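Local coordinates for primase X domain-containing protein (Sulfolobus solfataricus, PDB 4WYH) that serves as a noncatalytic subunit of the archaeal eukaryotic-type primase, essential for efficient primer synthesis, at residues 50-55 and 92-97. Sequence-based numbering, arbitrary orientation.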
ATOM      1  N   PHE A  50       3.414  -1.878   3.457  1.00  5.37           N
ATOM      2  CA  PHE A  50       3.006  -1.642   2.058  1.00  2.96           C
ATOM      3  C   PHE A  50       2.109  -0.432   2.045  1.00  5.58           C
ATOM      4  O   PHE A  50       2.265   0.424   1.233  1.00  5.93           O
ATOM      5  CB  PHE A  50       2.271  -2.840   1.490  1.00  4.89           C
ATOM      6  CG  PHE A  50       1.848  -2.663   0.044  1.00  8.69           C
ATOM      7  CD1 PHE A  50       2.799  -2.640  -0.937  1.00  7.04           C
ATOM      8  CD2 PHE A  50       0.545  -2.423  -0.293  1.00  8.09           C
ATOM      9  CE1 PHE A  50       2.454  -2.479  -2.249  1.00  9.74           C
ATOM     10  CE2 PHE A  50       0.186  -2.244  -1.634  1.00  8.11           C
ATOM     11  CZ  PHE A  50       1.156  -2.260  -2.595  1.00  8.77           C
ATOM     12  N   ILE A  51       1.186  -0.326   2.983  1.00  5.46           N
ATOM     13  CA  ILE A  51       0.359   0.902   3.107  1.00  6.45           C
ATOM     14  C   ILE A  51       1.153   2.173   3.387  1.00  6.31           C
ATOM     15  O   ILE A  51       0.976   3.179   2.700  1.00  6.07           O
ATOM     16  CB  ILE A  51      -0.770   0.748   4.189  1.00  4.73           C
ATOM     17  CG1 ILE A  51      -1.796  -0.316   3.771  1.00  4.04           C
ATOM     18  CG2 ILE A  51      -1.436   2.102   4.526  1.00  5.13           C
ATOM     19  CD1 ILE A  51      -2.744  -0.689   4.923  1.00  8.97           C
ATOM     20  N   LEU A  52       2.049   2.142   4.346  1.00  4.01           N
ATOM     21  CA  LEU A  52       2.813   3.335   4.686  1.00  6.89           C
ATOM     22  C   LEU A  52       3.763   3.771   3.563  1.00  6.00           C
ATOM     23  O   LEU A  52       3.846   4.944   3.251  1.00  6.26           O
ATOM     24  CB  LEU A  52       3.609   3.102   5.957  1.00  5.08           C
ATOM     25  CG  LEU A  52       4.491   4.221   6.489  1.00  8.25           C
ATOM     26  CD1 LEU A  52       3.652   5.478   6.687  1.00  4.69           C
ATOM     27  CD2 LEU A  52       5.181   3.787   7.758  1.00  6.05           C
ATOM     28  N   TYR A  53       4.458   2.813   2.941  1.00  5.03           N
ATOM     29  CA  TYR A  53       5.595   3.144   2.063  1.00  5.68           C
ATOM     30  C   TYR A  53       5.242   3.190   0.619  1.00  7.61           C
ATOM     31  O   TYR A  53       5.969   3.831  -0.173  1.00  6.52           O
ATOM     32  CB  TYR A  53       6.866   2.227   2.356  1.00  6.84           C
ATOM     33  CG  TYR A  53       7.427   2.385   3.758  1.00  5.73           C
ATOM     34  CD1 TYR A  53       8.081   3.521   4.118  1.00  7.57           C
ATOM     35  CD2 TYR A  53       7.279   1.387   4.734  1.00  8.02           C
ATOM     36  CE1 TYR A  53       8.549   3.685   5.408  1.00  8.88           C
ATOM     37  CE2 TYR A  53       7.712   1.547   6.026  1.00  9.47           C
ATOM     38  CZ  TYR A  53       8.331   2.711   6.370  1.00 10.30           C
ATOM     39  OH  TYR A  53       8.833   2.901   7.619  1.00  8.13           O
ATOM     40  N   VAL A  54       4.138   2.538   0.241  1.00  6.83           N
ATOM     41  CA  VAL A  54       3.808   2.380  -1.132  1.00  7.76           C
ATOM     42  C   VAL A  54       2.374   2.824  -1.459  1.00  8.66           C
ATOM     43  O   VAL A  54       2.183   3.798  -2.183  1.00  6.57           O
ATOM     44  CB  VAL A  54       4.078   0.920  -1.599  1.00  8.26           C
ATOM     45  CG1 VAL A  54       3.774   0.783  -3.062  1.00  5.70           C
ATOM     46  CG2 VAL A  54       5.494   0.487  -1.227  1.00  6.07           C
ATOM     47  N   ALA A  55       1.375   2.120  -0.960  1.00  5.53           N
ATOM     48  CA  ALA A  55       0.041   2.290  -1.485  1.00  6.26           C
ATOM     49  C   ALA A  55      -0.546   3.653  -1.177  1.00  6.45           C
ATOM     50  O   ALA A  55      -1.121   4.288  -2.055  1.00  6.04           O
ATOM     51  CB  ALA A  55      -0.851   1.194  -0.971  1.00  3.62           C
ATOM     52  N   LYS A  92      -6.007   7.429   8.292  1.00  7.11           N
ATOM     53  CA  LYS A  92      -6.213   8.816   8.026  1.00 10.69           C
ATOM     54  C   LYS A  92      -4.941   9.618   8.260  1.00 10.58           C
ATOM     55  O   LYS A  92      -4.576  10.467   7.437  1.00  7.90           O
ATOM     56  CB  LYS A  92      -7.319   9.410   8.889  1.00  9.29           C
ATOM     57  CG  LYS A  92      -8.650   8.739   8.726  1.00 15.22           C
ATOM     58  CD  LYS A  92      -9.688   9.473   9.592  1.00 22.09           C
ATOM     59  CE  LYS A  92     -11.107   9.008   9.314  1.00 22.21           C
ATOM     60  NZ  LYS A  92     -11.935   9.520  10.450  1.00 31.66           N
ATOM     61  N   SER A  93      -4.244   9.342   9.359  1.00  9.35           N
ATOM     62  CA  SER A  93      -2.944   9.989   9.596  1.00  9.30           C
ATOM     63  C   SER A  93      -1.889   9.716   8.497  1.00  8.56           C
ATOM     64  O   SER A  93      -1.179  10.618   8.055  1.00 10.21           O
ATOM     65  CB  SER A  93      -2.396   9.593  10.941  1.00 13.29           C
ATOM     66  OG  SER A  93      -1.077  10.146  11.110  1.00 15.70           O
ATOM     67  N   VAL A  94      -1.745   8.472   8.071  1.00  6.67           N
ATOM     68  CA  VAL A  94      -0.858   8.180   6.953  1.00  5.52           C
ATOM     69  C   VAL A  94      -1.185   8.982   5.702  1.00  5.87           C
ATOM     70  O   VAL A  94      -0.295   9.539   5.059  1.00  6.92           O
ATOM     71  CB  VAL A  94      -0.924   6.688   6.610  1.00  3.95           C
ATOM     72  CG1 VAL A  94      -0.100   6.394   5.363  1.00  5.78           C
ATOM     73  CG2 VAL A  94      -0.455   5.814   7.781  1.00  5.45           C
ATOM     74  N   ILE A  95      -2.458   8.929   5.288  1.00  4.99           N
ATOM     75  CA  ILE A  95      -2.948   9.596   4.090  1.00  7.31           C
ATOM     76  C   ILE A  95      -2.645  11.091   4.198  1.00  7.30           C
ATOM     77  O   ILE A  95      -2.112  11.651   3.264  1.00  6.02           O
ATOM     78  CB  ILE A  95      -4.471   9.397   3.885  1.00  6.82           C
ATOM     79  CG1 ILE A  95      -4.773   7.931   3.537  1.00  6.53           C
ATOM     80  CG2 ILE A  95      -5.031  10.369   2.839  1.00 11.80           C
ATOM     81  CD1 ILE A  95      -6.219   7.598   3.830  1.00  9.61           C
ATOM     82  N   ASN A  96      -2.967  11.704   5.344  1.00  5.72           N
ATOM     83  CA  ASN A  96      -2.665  13.129   5.509  1.00  8.50           C
ATOM     84  C   ASN A  96      -1.183  13.392   5.445  1.00  7.96           C
ATOM     85  O   ASN A  96      -0.778  14.328   4.771  1.00  8.81           O
ATOM     86  CB  ASN A  96      -3.181  13.614   6.854  1.00 17.31           C
ATOM     87  CG  ASN A  96      -3.020  15.122   7.010  1.00 24.20           C
ATOM     88  OD1 ASN A  96      -3.778  15.878   6.411  1.00 31.26           O
ATOM     89  ND2 ASN A  96      -2.065  15.553   7.815  1.00 22.77           N
ATOM     90  N   GLY A  97      -0.366  12.583   6.160  1.00  7.48           N
ATOM     91  CA  GLY A  97       1.106  12.791   6.184  1.00  5.59           C
ATOM     92  C   GLY A  97       1.776  12.680   4.817  1.00  7.05           C
ATOM     93  O   GLY A  97       2.664  13.476   4.470  1.00  6.93           O
TER
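Leu52 and Val94 meet methyl to methyl, CD1 of Leu52 lying 4.1 Å from CG1 of Val94. Their side chains approach at a slant. The CB of Val94 points toward helix 47-63. Its CG1 is anti to the backbone N (chi1 175°), which brings this methyl against both Leu52 and Ile51. There CG1 of Val94 also lies 4.3 Å from the carbonyl O of Ile51. The CG2 methyl of Ile51 is more distant, 4.6 Å from the same CG1. No hydrogen bond crosses the contact. Leu52 and Val94 are also the closest backbone positions, with their CA atoms 6.5 Å apart.

The helix turn behind this face is wider than a regular alpha turn. Phe50 O accepts from both Val54 N (3.0 Å) and Ala55 N (2.9 Å), which arrive from opposite faces of the carbonyl plane. The second bond is of pi type. Ile51 O takes a hydrogen bond from Ser56 OG. On the side of Leu52 away from Val94, its CG sits 4.0 Å above the ring plane of Tyr53, over the ring centre, and that ring stacks with Trp106. Helix 67-78 links the two helices further: Ala55 and Ile95 both pack on Leu74.

The contact joins helices 47-63 and 88-101 of this all-helical domain. It is small, with one methyl pair and one methyl beside a carbonyl oxygen. With no hydrogen bond across it, cohesion probably rests mainly on dispersion and on partial burial of methyl groups.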